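Local coordinates for protein NADPH-flavin oxidoreductase (Helicobacter pylori, PDB 2H0U) that probably reduces flavins or nitro compounds with NAD(P)H, using bound FMN as its redox cofactor, at residues W137-K140 with Q141-Q145; K119-E123 with N124-L128; I144-A147 with N148-A152; K28-E31 with A32-E35. All coordinates share one frame; numbering follows the deposited sequence.

Interaction 1: residues W137-K140 with Q141-Q145; sequences WASK and QTYIQ. With FMN (flavin mononucleotide), chain B.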
loop_
_atom_site.group_PDB
_atom_site.type_symbol
_atom_site.label_atom_id
_atom_site.label_comp_id
_atom_site.label_asym_id
_atom_site.label_seq_id
_atom_site.Cartn_x
_atom_site.Cartn_y
_atom_site.Cartn_z
ATOM N N TRP A 137 10.818 -2.096 2.478
ATOM C CA TRP A 137 10.218 -3.019 1.501
ATOM C C TRP A 137 9.058 -3.864 2.111
ATOM O O TRP A 137 7.958 -3.941 1.557
ATOM C CB TRP A 137 11.279 -3.935 0.868
ATOM C CG TRP A 137 10.671 -5.000 -0.010
ATOM C CD1 TRP A 137 10.093 -4.830 -1.253
ATOM C CD2 TRP A 137 10.573 -6.398 0.302
ATOM N NE1 TRP A 137 9.648 -6.057 -1.718
ATOM C CE2 TRP A 137 9.946 -7.027 -0.788
ATOM C CE3 TRP A 137 10.966 -7.181 1.417
ATOM C CZ2 TRP A 137 9.693 -8.416 -0.814
ATOM C CZ3 TRP A 137 10.718 -8.562 1.397
ATOM C CH2 TRP A 137 10.090 -9.166 0.260
ATOM N N ALA A 138 9.284 -4.425 3.290
ATOM C CA ALA A 138 8.229 -5.168 3.997
ATOM C C ALA A 138 7.107 -4.230 4.391
ATOM O O ALA A 138 5.909 -4.619 4.393
ATOM C CB ALA A 138 8.805 -5.865 5.237
ATOM N N SER A 139 7.479 -3.014 4.805
ATOM C CA SER A 139 6.472 -1.978 5.155
ATOM C C SER A 139 5.538 -1.623 3.994
ATOM O O SER A 139 4.324 -1.480 4.164
ATOM C CB SER A 139 7.207 -0.717 5.676
ATOM O OG SER A 139 6.304 0.382 5.924
ATOM N N LYS A 140 6.086 -1.495 2.797
ATOM C CA LYS A 140 5.234 -1.313 1.599
ATOM C C LYS A 140 4.112 -2.377 1.504
ATOM O O LYS A 140 2.963 -2.055 1.130
ATOM C CB LYS A 140 6.117 -1.332 0.319
ATOM C CG LYS A 140 7.012 -0.075 0.184
ATOM C CD LYS A 140 7.950 -0.204 -1.065
ATOM C CE LYS A 140 9.110 0.796 -0.888
ATOM N NZ LYS A 140 9.851 0.908 -2.218
ATOM N N GLN A 141 4.455 -3.635 1.799
ATOM C CA GLN A 141 3.471 -4.715 1.714
ATOM C C GLN A 141 2.348 -4.436 2.726
ATOM O O GLN A 141 1.173 -4.646 2.414
ATOM C CB GLN A 141 4.099 -6.103 2.013
ATOM C CG GLN A 141 5.485 -6.368 1.291
ATOM C CD GLN A 141 5.438 -6.126 -0.206
ATOM O OE1 GLN A 141 4.568 -6.643 -0.907
ATOM N NE2 GLN A 141 6.393 -5.352 -0.705
ATOM N N THR A 142 2.705 -3.959 3.911
ATOM C CA THR A 142 1.678 -3.628 4.907
ATOM C C THR A 142 0.767 -2.491 4.475
ATOM O O THR A 142 -0.365 -2.384 4.963
ATOM C CB THR A 142 2.239 -3.247 6.322
ATOM O OG1 THR A 142 2.989 -2.010 6.268
ATOM C CG2 THR A 142 3.071 -4.376 6.923
ATOM N N TYR A 143 1.231 -1.638 3.569
ATOM C CA TYR A 143 0.325 -0.551 3.111
ATOM C C TYR A 143 -0.791 -1.156 2.265
ATOM O O TYR A 143 -1.900 -0.649 2.269
ATOM C CB TYR A 143 1.080 0.558 2.366
ATOM C CG TYR A 143 1.690 1.621 3.302
ATOM C CD1 TYR A 143 2.584 1.247 4.313
ATOM C CD2 TYR A 143 1.333 2.979 3.204
ATOM C CE1 TYR A 143 3.154 2.197 5.216
ATOM C CE2 TYR A 143 1.911 3.950 4.074
ATOM C CZ TYR A 143 2.809 3.519 5.079
ATOM O OH TYR A 143 3.385 4.381 5.963
ATOM N N ILE A 144 -0.478 -2.214 1.494
ATOM C CA ILE A 144 -1.527 -2.976 0.771
ATOM C C ILE A 144 -2.528 -3.555 1.789
ATOM O O ILE A 144 -3.735 -3.437 1.640
ATOM C CB ILE A 144 -0.945 -4.120 -0.088
ATOM C CG1 ILE A 144 0.050 -3.553 -1.087
ATOM C CG2 ILE A 144 -2.114 -4.928 -0.802
ATOM C CD1 ILE A 144 0.801 -4.745 -1.894
ATOM N N GLN A 145 -1.996 -4.184 2.817
ATOM C CA GLN A 145 -2.833 -4.821 3.834
ATOM C C GLN A 145 -3.769 -3.775 4.443
ATOM O O GLN A 145 -4.962 -4.005 4.594
ATOM C CB GLN A 145 -1.908 -5.401 4.920
ATOM C CG GLN A 145 -2.593 -6.158 6.010
ATOM C CD GLN A 145 -1.596 -6.733 6.999
ATOM O OE1 GLN A 145 -0.729 -6.040 7.531
ATOM N NE2 GLN A 145 -1.695 -8.015 7.212
HETATM N N1 FMN B . 3.872 -12.139 -8.942
HETATM C C2 FMN B . 4.671 -12.372 -10.052
HETATM O O2 FMN B . 4.504 -13.401 -10.694
HETATM N N3 FMN B . 5.665 -11.500 -10.414
HETATM C C4 FMN B . 5.896 -10.378 -9.659
HETATM O O4 FMN B . 6.684 -9.528 -10.066
HETATM C C4A FMN B . 5.108 -10.158 -8.507
HETATM N N5 FMN B . 5.324 -9.043 -7.735
HETATM C C5A FMN B . 4.502 -8.749 -6.661
HETATM C C6 FMN B . 4.767 -7.569 -5.936
HETATM C C7 FMN B . 3.937 -7.279 -4.841
HETATM C C7M FMN B . 3.962 -5.874 -4.310
HETATM C C8 FMN B . 2.904 -8.148 -4.440
HETATM C C8M FMN B . 1.848 -7.657 -3.441
HETATM C C9 FMN B . 2.666 -9.303 -5.169
HETATM C C9A FMN B . 3.483 -9.619 -6.275
HETATM N N10 FMN B . 3.278 -10.794 -7.011
HETATM C C10 FMN B . 4.080 -11.033 -8.155
HETATM C "C1'" FMN B . 2.208 -11.788 -6.664
HETATM C "C2'" FMN B . 2.458 -12.477 -5.315
HETATM O "O2'" FMN B . 3.221 -13.637 -5.547
HETATM C "C3'" FMN B . 1.082 -12.835 -4.737
HETATM O "O3'" FMN B . 0.345 -11.655 -4.482
HETATM C "C4'" FMN B . 1.107 -13.595 -3.416
HETATM O "O4'" FMN B . 1.689 -14.866 -3.656
HETATM C "C5'" FMN B . -0.273 -13.778 -2.755
HETATM O "O5'" FMN B . -1.092 -14.506 -3.687
HETATM P P FMN B . -2.472 -13.870 -4.195
HETATM O O1P FMN B . -2.132 -12.499 -4.722
HETATM O O2P FMN B . -2.979 -14.788 -5.306
HETATM O O3P FMN B . -3.464 -13.792 -3.064
#
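Gln-141 and Trp-137, one helical turn apart, carry the contact through a side-chain-to-backbone hydrogen bond. Gln-141 NE2 donates to Trp-137 O over 3.1 Å at an N-H...O angle of 161°; the donor sits above the carbonyl plane, although the acceptor lies close to the plane of the amide. A bend at chi2 (-52°) folds the glutamine back along the helix, and the same NE2 comes to rest over one face of the indole, toward its rim, 3.5 Å from Trp-137 NE1. Ring and amide planes are 45° apart, so the two groups are not stacked.

A second bond of this type joins Thr-142 OG1 to Ser-139 O, a short 2.5 Å. The hydroxyl, held between the backbone N and carbonyl carbon, meets the carbonyl in its plane on a lone pair. By contrast, the backbone bonds Thr-142 N to Ala-138 O and Ile-144 N to Lys-140 O are weak, the latter 3.5 Å long.

Contacts with the cofactor are apolar on the flavin side. Gln-141 OE1 lies 3.5 Å from FMN C7M, and Ile-144 CD1 is 3.5 Å from FMN C8M, so both residues meet the methyl groups of the isoalloxazine.

Trp-137 NE1 and Gln-141 NE2 both also bond the carboxylate of Glu-164 of the second subunit, while Gln-141 OE1 accepts from Ser-43 N. With both ends of its amide engaged, Gln-141 is fixed in rotation, and its oxygen is left beside the C7M methyl of the flavin.

Interaction 2: residues K119-E123 with N124-L128; sequences KNFQE and NDMKL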
loop_
_atom_site.group_PDB
_atom_site.type_symbol
_atom_site.label_atom_id
_atom_site.label_comp_id
_atom_site.label_asym_id
_atom_site.label_seq_id
_atom_site.Cartn_x
_atom_site.Cartn_y
_atom_site.Cartn_z
ATOM N N LYS A 119 17.228 -13.972 -3.822
ATOM C CA LYS A 119 18.431 -13.217 -3.521
ATOM C C LYS A 119 18.708 -12.123 -4.596
ATOM O O LYS A 119 18.938 -10.965 -4.268
ATOM C CB LYS A 119 19.628 -14.160 -3.412
ATOM C CG LYS A 119 20.935 -13.439 -3.155
ATOM C CD LYS A 119 22.040 -14.437 -3.117
ATOM C CE LYS A 119 23.361 -13.848 -2.623
ATOM N NZ LYS A 119 23.965 -13.011 -3.665
ATOM N N ASN A 120 18.742 -12.516 -5.866
ATOM C CA ASN A 120 18.993 -11.541 -6.941
ATOM C C ASN A 120 17.929 -10.439 -7.006
ATOM O O ASN A 120 18.238 -9.266 -7.233
ATOM C CB ASN A 120 19.042 -12.222 -8.286
ATOM C CG ASN A 120 19.278 -11.234 -9.425
ATOM O OD1 ASN A 120 20.395 -10.741 -9.610
ATOM N ND2 ASN A 120 18.215 -10.932 -10.193
ATOM N N PHE A 121 16.676 -10.845 -6.876
ATOM C CA PHE A 121 15.553 -9.921 -6.895
ATOM C C PHE A 121 15.731 -8.842 -5.840
ATOM O O PHE A 121 15.634 -7.660 -6.143
ATOM C CB PHE A 121 14.287 -10.723 -6.636
ATOM C CG PHE A 121 13.073 -9.893 -6.320
ATOM C CD1 PHE A 121 12.554 -8.974 -7.242
ATOM C CD2 PHE A 121 12.390 -10.104 -5.132
ATOM C CE1 PHE A 121 11.384 -8.247 -6.967
ATOM C CE2 PHE A 121 11.220 -9.379 -4.844
ATOM C CZ PHE A 121 10.725 -8.445 -5.763
ATOM N N GLN A 122 15.978 -9.246 -4.601
ATOM C CA GLN A 122 16.129 -8.269 -3.511
ATOM C C GLN A 122 17.394 -7.405 -3.570
ATOM O O GLN A 122 17.305 -6.189 -3.451
ATOM C CB GLN A 122 16.085 -8.981 -2.180
ATOM C CG GLN A 122 14.683 -9.559 -1.857
ATOM C CD GLN A 122 14.619 -9.998 -0.396
ATOM O OE1 GLN A 122 15.572 -10.551 0.113
ATOM N NE2 GLN A 122 13.482 -9.750 0.270
ATOM N N GLU A 123 18.550 -8.056 -3.740
ATOM C CA GLU A 123 19.859 -7.400 -3.712
ATOM C C GLU A 123 20.102 -6.535 -4.943
ATOM O O GLU A 123 20.641 -5.435 -4.820
ATOM C CB GLU A 123 20.968 -8.429 -3.558
ATOM C CG GLU A 123 20.884 -9.209 -2.245
ATOM C CD GLU A 123 22.072 -10.123 -1.970
ATOM O OE1 GLU A 123 23.016 -10.254 -2.786
ATOM O OE2 GLU A 123 22.063 -10.740 -0.898
ATOM N N ASN A 124 19.694 -7.032 -6.112
ATOM C CA ASN A 124 20.032 -6.372 -7.370
ATOM C C ASN A 124 18.867 -5.688 -8.033
ATOM O O ASN A 124 18.930 -4.482 -8.321
ATOM C CB ASN A 124 20.674 -7.365 -8.321
ATOM C CG ASN A 124 21.949 -7.966 -7.747
ATOM O OD1 ASN A 124 22.246 -9.137 -7.974
ATOM N ND2 ASN A 124 22.689 -7.173 -6.973
ATOM N N ASP A 125 17.791 -6.430 -8.274
ATOM C CA ASP A 125 16.614 -5.806 -8.903
ATOM C C ASP A 125 16.061 -4.664 -8.073
ATOM O O ASP A 125 15.717 -3.612 -8.637
ATOM C CB ASP A 125 15.494 -6.815 -9.150
ATOM C CG ASP A 125 15.842 -7.826 -10.223
ATOM O OD1 ASP A 125 16.700 -7.546 -11.047
ATOM O OD2 ASP A 125 15.243 -8.909 -10.243
HETATM N N MSE A 126 15.951 -4.864 -6.756
HETATM C CA MSE A 126 15.314 -3.886 -5.859
HETATM C C MSE A 126 16.259 -3.092 -4.939
HETATM O O MSE A 126 15.826 -2.199 -4.184
HETATM C CB MSE A 126 14.225 -4.589 -5.021
HETATM C CG MSE A 126 13.271 -5.330 -5.874
HETATM SE SE MSE A 126 11.467 -5.352 -5.155
HETATM C CE MSE A 126 11.456 -3.879 -3.892
ATOM N N LYS A 127 17.544 -3.426 -5.004
ATOM C CA LYS A 127 18.573 -2.723 -4.246
ATOM C C LYS A 127 18.241 -2.716 -2.743
ATOM O O LYS A 127 18.309 -1.662 -2.097
ATOM C CB LYS A 127 18.732 -1.277 -4.775
ATOM C CG LYS A 127 19.277 -1.172 -6.212
ATOM C CD LYS A 127 20.413 -2.157 -6.446
ATOM C CE LYS A 127 21.668 -1.875 -5.584
ATOM N NZ LYS A 127 22.849 -2.660 -6.047
ATOM N N LEU A 128 17.846 -3.874 -2.210
ATOM C CA LEU A 128 17.532 -3.994 -0.771
ATOM C C LEU A 128 18.807 -4.433 -0.086
ATOM O O LEU A 128 19.020 -5.634 0.163
ATOM C CB LEU A 128 16.417 -5.008 -0.506
ATOM C CG LEU A 128 15.110 -4.765 -1.268
ATOM C CD1 LEU A 128 14.036 -5.743 -0.815
ATOM C CD2 LEU A 128 14.641 -3.309 -1.054
#
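Asn-120 O receives two backbone donors from the following turn: Asn-124 N at 2.9 Å and Asp-125 N at 3.1 Å. The second bond is the straighter, 164° at the hydrogen, and lies in the carbonyl plane; spanning five residues, it marks the helix widening into a pi-type turn.

Phe-121 continues the wide spacing, since its O accepts from Met-126 N. Its ring, swung out with CG anti to the backbone N (chi1 167°), lies side by side with the selenomethionine at 126. Met-126 CG is over the ring face, 4.1 Å from the Phe-121 centroid and 28° off the normal, a CH-pi contact. The selenium is more oblique, with Met-126 SE 4.0 Å from the same Phe-121 centroid, which makes a Met-aromatic pair. Asp-125 OD2 approaches the edge of the ring instead. Glu-164 of the second subunit packs on both Phe-121 and Met-126.

Gln-122 O takes the N-H of Leu-128 over only 2.7 Å, six residues on, while Leu-128 CD1 rests near Gln-122 CG at 4.0 Å. The amide of Gln-122 reaches away to bond Val-89 O.

Glu-123 closes the segment. Its OE1 forms a salt bridge with Lys-119 NZ at 3.0 Å, the lysine coming from above the carboxylate plane, and Glu-123 O is approached by the CA-H of Lys-127.

Lys-127 has positive phi, the first residue to leave helical geometry. Successive five- and six-residue bonds followed by a left-handed residue identify a helix C-terminus that unwinds through a pi-type turn, here ending helix 113-125.

Interaction 3: residues I144-A147 with N148-A152; sequences IQMA and NMMMA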
loop_
_atom_site.group_PDB
_atom_site.type_symbol
_atom_site.label_atom_id
_atom_site.label_comp_id
_atom_site.label_asym_id
_atom_site.label_seq_id
_atom_site.Cartn_x
_atom_site.Cartn_y
_atom_site.Cartn_z
ATOM N N ILE A 144 -0.478 -2.214 1.494
ATOM C CA ILE A 144 -1.527 -2.976 0.771
ATOM C C ILE A 144 -2.528 -3.555 1.789
ATOM O O ILE A 144 -3.735 -3.437 1.640
ATOM C CB ILE A 144 -0.945 -4.120 -0.088
ATOM C CG1 ILE A 144 0.050 -3.553 -1.087
ATOM C CG2 ILE A 144 -2.114 -4.928 -0.802
ATOM C CD1 ILE A 144 0.801 -4.745 -1.894
ATOM N N GLN A 145 -1.996 -4.184 2.817
ATOM C CA GLN A 145 -2.833 -4.821 3.834
ATOM C C GLN A 145 -3.769 -3.775 4.443
ATOM O O GLN A 145 -4.962 -4.005 4.594
ATOM C CB GLN A 145 -1.908 -5.401 4.920
ATOM C CG GLN A 145 -2.593 -6.158 6.010
ATOM C CD GLN A 145 -1.596 -6.733 6.999
ATOM O OE1 GLN A 145 -0.729 -6.040 7.531
ATOM N NE2 GLN A 145 -1.695 -8.015 7.212
HETATM N N MSE A 146 -3.214 -2.626 4.830
HETATM C CA MSE A 146 -4.029 -1.553 5.447
HETATM C C MSE A 146 -5.037 -0.970 4.448
HETATM O O MSE A 146 -6.213 -0.752 4.785
HETATM C CB MSE A 146 -3.100 -0.440 5.999
HETATM C CG MSE A 146 -3.881 0.784 6.428
HETATM SE SE MSE A 146 -2.746 2.301 6.919
HETATM C CE MSE A 146 -2.086 2.798 5.136
ATOM N N ALA A 147 -4.593 -0.751 3.201
ATOM C CA ALA A 147 -5.499 -0.245 2.137
ATOM C C ALA A 147 -6.712 -1.170 1.931
ATOM O O ALA A 147 -7.855 -0.706 1.826
ATOM C CB ALA A 147 -4.725 -0.072 0.771
ATOM N N ASN A 148 -6.451 -2.476 1.827
ATOM C CA ASN A 148 -7.503 -3.431 1.618
ATOM C C ASN A 148 -8.532 -3.369 2.773
ATOM O O ASN A 148 -9.763 -3.433 2.541
ATOM C CB ASN A 148 -6.911 -4.848 1.482
ATOM C CG ASN A 148 -6.272 -5.057 0.136
ATOM O OD1 ASN A 148 -6.200 -4.113 -0.658
ATOM N ND2 ASN A 148 -5.832 -6.280 -0.149
HETATM N N MSE A 149 -8.031 -3.271 3.999
HETATM C CA MSE A 149 -8.919 -3.130 5.166
HETATM C C MSE A 149 -9.761 -1.854 5.104
HETATM O O MSE A 149 -10.947 -1.877 5.397
HETATM C CB MSE A 149 -8.107 -3.189 6.476
HETATM C CG MSE A 149 -7.568 -4.629 6.678
HETATM SE SE MSE A 149 -6.612 -4.811 8.374
HETATM C CE MSE A 149 -8.094 -4.476 9.678
HETATM N N MSE A 150 -9.149 -0.713 4.782
HETATM C CA MSE A 150 -9.939 0.525 4.679
HETATM C C MSE A 150 -10.977 0.439 3.593
HETATM O O MSE A 150 -12.106 0.911 3.767
HETATM C CB MSE A 150 -9.023 1.718 4.414
HETATM C CG MSE A 150 -8.113 1.860 5.604
HETATM SE SE MSE A 150 -7.130 3.547 5.429
HETATM C CE MSE A 150 -6.050 3.112 3.919
HETATM N N MSE A 151 -10.625 -0.180 2.454
HETATM C CA MSE A 151 -11.590 -0.271 1.388
HETATM C C MSE A 151 -12.737 -1.245 1.743
HETATM O O MSE A 151 -13.904 -0.969 1.471
HETATM C CB MSE A 151 -10.895 -0.637 0.050
HETATM C CG MSE A 151 -11.866 -0.649 -1.134
HETATM SE SE MSE A 151 -12.219 1.232 -1.592
HETATM C CE MSE A 151 -10.692 2.157 -0.739
ATOM N N ALA A 152 -12.417 -2.372 2.365
ATOM C CA ALA A 152 -13.437 -3.303 2.858
ATOM C C ALA A 152 -14.340 -2.655 3.916
ATOM O O ALA A 152 -15.591 -2.856 3.929
ATOM C CB ALA A 152 -12.727 -4.553 3.423
#
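The flat amide of Asn-148 is approached from above its plane by the methyl CG2 of Ile-144, 4.0 Å from Asn-148 ND2 and only slightly farther from OD1. The two side chains run side by side in the same direction. Over the same face lies Ile-144 O, 3.4 Å from Asn-148 OD1; both are acceptors, so this is proximity without a bond. Pro-41 touches both residues, and Met-151 of the second subunit also packs on Asn-148.

Backbone bonding is regular: Asn-148 N to Ile-144 O measures 2.9 Å with an angle of 168°, and Met-151 N to Ala-147 O is equally short. This is a buried part of the second half of the long helix 131-155, which in this nitroreductase-family dimer meets its counterpart closely enough for Ala-147 to pack on Ala-147 of the second subunit.

On another side of the helix, Met-146 and Met-150, both selenomethionine, make the apolar contact. Met-146 CG lies 4.1 Å from Met-150 CE as the side chains cross at a slant. A turn at chi3 (-68°) brings the terminal methyl of Met-150 back against the helix, 3.8 Å from Ala-147 CA. Strand 186-195 receives both, Met-146 at Val-190 and Ala-192, Met-150 at Phe-194.

Interaction 4: residues K28-E31 with A32-E35; sequences KDWE and ALVE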
loop_
_atom_site.group_PDB
_atom_site.type_symbol
_atom_site.label_atom_id
_atom_site.label_comp_id
_atom_site.label_asym_id
_atom_site.label_seq_id
_atom_site.Cartn_x
_atom_site.Cartn_y
_atom_site.Cartn_z
ATOM N N LYS A 28 -18.551 -9.367 14.674
ATOM C CA LYS A 28 -18.457 -10.082 13.412
ATOM C C LYS A 28 -17.893 -9.224 12.266
ATOM O O LYS A 28 -17.078 -9.726 11.482
ATOM C CB LYS A 28 -19.804 -10.701 13.056
ATOM C CG LYS A 28 -19.947 -12.080 13.714
ATOM C CD LYS A 28 -21.402 -12.383 13.966
ATOM C CE LYS A 28 -22.053 -13.124 12.822
ATOM N NZ LYS A 28 -23.282 -13.858 13.322
ATOM N N ASP A 29 -18.297 -7.948 12.195
ATOM C CA ASP A 29 -17.735 -7.041 11.178
ATOM C C ASP A 29 -16.222 -6.886 11.415
ATOM O O ASP A 29 -15.437 -6.866 10.456
ATOM C CB ASP A 29 -18.413 -5.670 11.148
ATOM C CG ASP A 29 -19.785 -5.690 10.454
ATOM O OD1 ASP A 29 -20.157 -6.718 9.838
ATOM O OD2 ASP A 29 -20.476 -4.653 10.527
ATOM N N TRP A 30 -15.806 -6.746 12.676
ATOM C CA TRP A 30 -14.369 -6.567 12.941
ATOM C C TRP A 30 -13.579 -7.814 12.524
ATOM O O TRP A 30 -12.505 -7.707 11.930
ATOM C CB TRP A 30 -14.068 -6.106 14.381
ATOM C CG TRP A 30 -12.586 -5.883 14.516
ATOM C CD1 TRP A 30 -11.668 -6.666 15.196
ATOM C CD2 TRP A 30 -11.844 -4.859 13.866
ATOM N NE1 TRP A 30 -10.379 -6.145 15.015
ATOM C CE2 TRP A 30 -10.468 -5.053 14.192
ATOM C CE3 TRP A 30 -12.207 -3.779 13.016
ATOM C CZ2 TRP A 30 -9.452 -4.214 13.704
ATOM C CZ3 TRP A 30 -11.183 -2.941 12.536
ATOM C CH2 TRP A 30 -9.827 -3.176 12.863
ATOM N N GLU A 31 -14.117 -9.005 12.791
ATOM C CA GLU A 31 -13.425 -10.247 12.457
ATOM C C GLU A 31 -13.303 -10.325 10.943
ATOM O O GLU A 31 -12.302 -10.802 10.424
ATOM C CB GLU A 31 -14.237 -11.449 12.990
ATOM C CG GLU A 31 -14.068 -11.632 14.506
ATOM C CD GLU A 31 -15.071 -12.600 15.123
ATOM O OE1 GLU A 31 -16.073 -12.994 14.445
ATOM O OE2 GLU A 31 -14.875 -12.937 16.318
ATOM N N ALA A 32 -14.313 -9.851 10.221
ATOM C CA ALA A 32 -14.207 -9.859 8.735
ATOM C C ALA A 32 -13.109 -8.928 8.246
ATOM O O ALA A 32 -12.359 -9.282 7.328
ATOM C CB ALA A 32 -15.521 -9.481 8.072
ATOM N N LEU A 33 -12.981 -7.764 8.871
ATOM C CA LEU A 33 -11.936 -6.818 8.452
ATOM C C LEU A 33 -10.547 -7.372 8.744
ATOM O O LEU A 33 -9.636 -7.219 7.944
ATOM C CB LEU A 33 -12.160 -5.424 9.103
ATOM C CG LEU A 33 -13.373 -4.625 8.621
ATOM C CD1 LEU A 33 -13.512 -3.340 9.402
ATOM C CD2 LEU A 33 -13.331 -4.335 7.090
ATOM N N VAL A 34 -10.389 -8.068 9.861
ATOM C CA VAL A 34 -9.078 -8.667 10.189
ATOM C C VAL A 34 -8.765 -9.742 9.136
ATOM O O VAL A 34 -7.628 -9.849 8.660
ATOM C CB VAL A 34 -9.080 -9.341 11.595
ATOM C CG1 VAL A 34 -7.751 -10.128 11.791
ATOM C CG2 VAL A 34 -9.224 -8.298 12.658
ATOM N N GLU A 35 -9.794 -10.497 8.770
ATOM C CA GLU A 35 -9.668 -11.464 7.677
ATOM C C GLU A 35 -9.233 -10.833 6.348
ATOM O O GLU A 35 -8.381 -11.384 5.640
ATOM C CB GLU A 35 -10.955 -12.301 7.546
ATOM C CG GLU A 35 -10.910 -13.378 6.447
ATOM C CD GLU A 35 -9.962 -14.549 6.749
ATOM O OE1 GLU A 35 -9.378 -14.661 7.864
ATOM O OE2 GLU A 35 -9.863 -15.421 5.877
#
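Trp-30 O accepts the backbone N-H of Val-34 at 3.0 Å. The same oxygen is touched by the side chain of its partner, Val-34 CG2 lying 3.4 Å from Trp-30 O. Equivalent bonds run from Ala-32 N to Lys-28 O and from Glu-35 N to Glu-31 O, each 3.0 Å, and the Leu-33 N bond to Asp-29 O is of similar length. Evenly spaced four-residue bonding of this kind is that of an unbroken alpha-helix.

The indole of Trp-30 carries the side-chain part of the contact. Its CG is anti to the backbone N (chi1 -177°), which lays the ring along the following turn, where two residues meet it on the same side of its plane. Val-34 CG2 is 3.4 Å from Trp-30 NE1 and 3.8 Å from CE2, so this branch touches both the pyrrole part of the indole and the carbonyl oxygen of Trp-30. Leu-33 CD1 sits by the other ring, 3.9 Å from Trp-30 CE3 and as far from CZ3. Both aliphatic chains cross the tryptophan at about a right angle, and both methyls approach obliquely.

The indole nitrogen finds its polar partner in Tyr-213 OH of the second subunit, and Asp-29 forms a salt bridge with Arg-3 of that subunit. Within the chain, the Trp-30 ring stacks on His-79 and meets Phe-194 of strand 186-195 edge-to-face. Helix 27-38 thus packs alongside helix 131-155, with Leu-33 on Ala-152 and Ala-153 and Trp-30 on Met-149, while the indole also reaches the sheet.

In the fold
Interactions 1 and 3 are consecutive stages of helix 131-155, sharing Ile-144 and Gln-145, with centres 11 Å apart. Interaction 2 ends the preceding helix and packs on the start of interaction 1: Leu-128 CD1 lies 3.5 Å from Trp-137 CG, although the centres are 17 Å apart. Interaction 4 joins interaction 3 from helix 27-38, where Ala-152 CB is 3.7 Å from Leu-33 CD2. Interactions 2 and 4, 35 Å apart between centres, lie on opposite sides of the chain's centre. The FMN whose methyls meet interaction 1 is hydrogen-bonded by the second subunit, and in interaction 2 the nearest atoms of the Phe-121 side chain and a bound FMN are about 6 Å apart. All four contacts touch the second subunit.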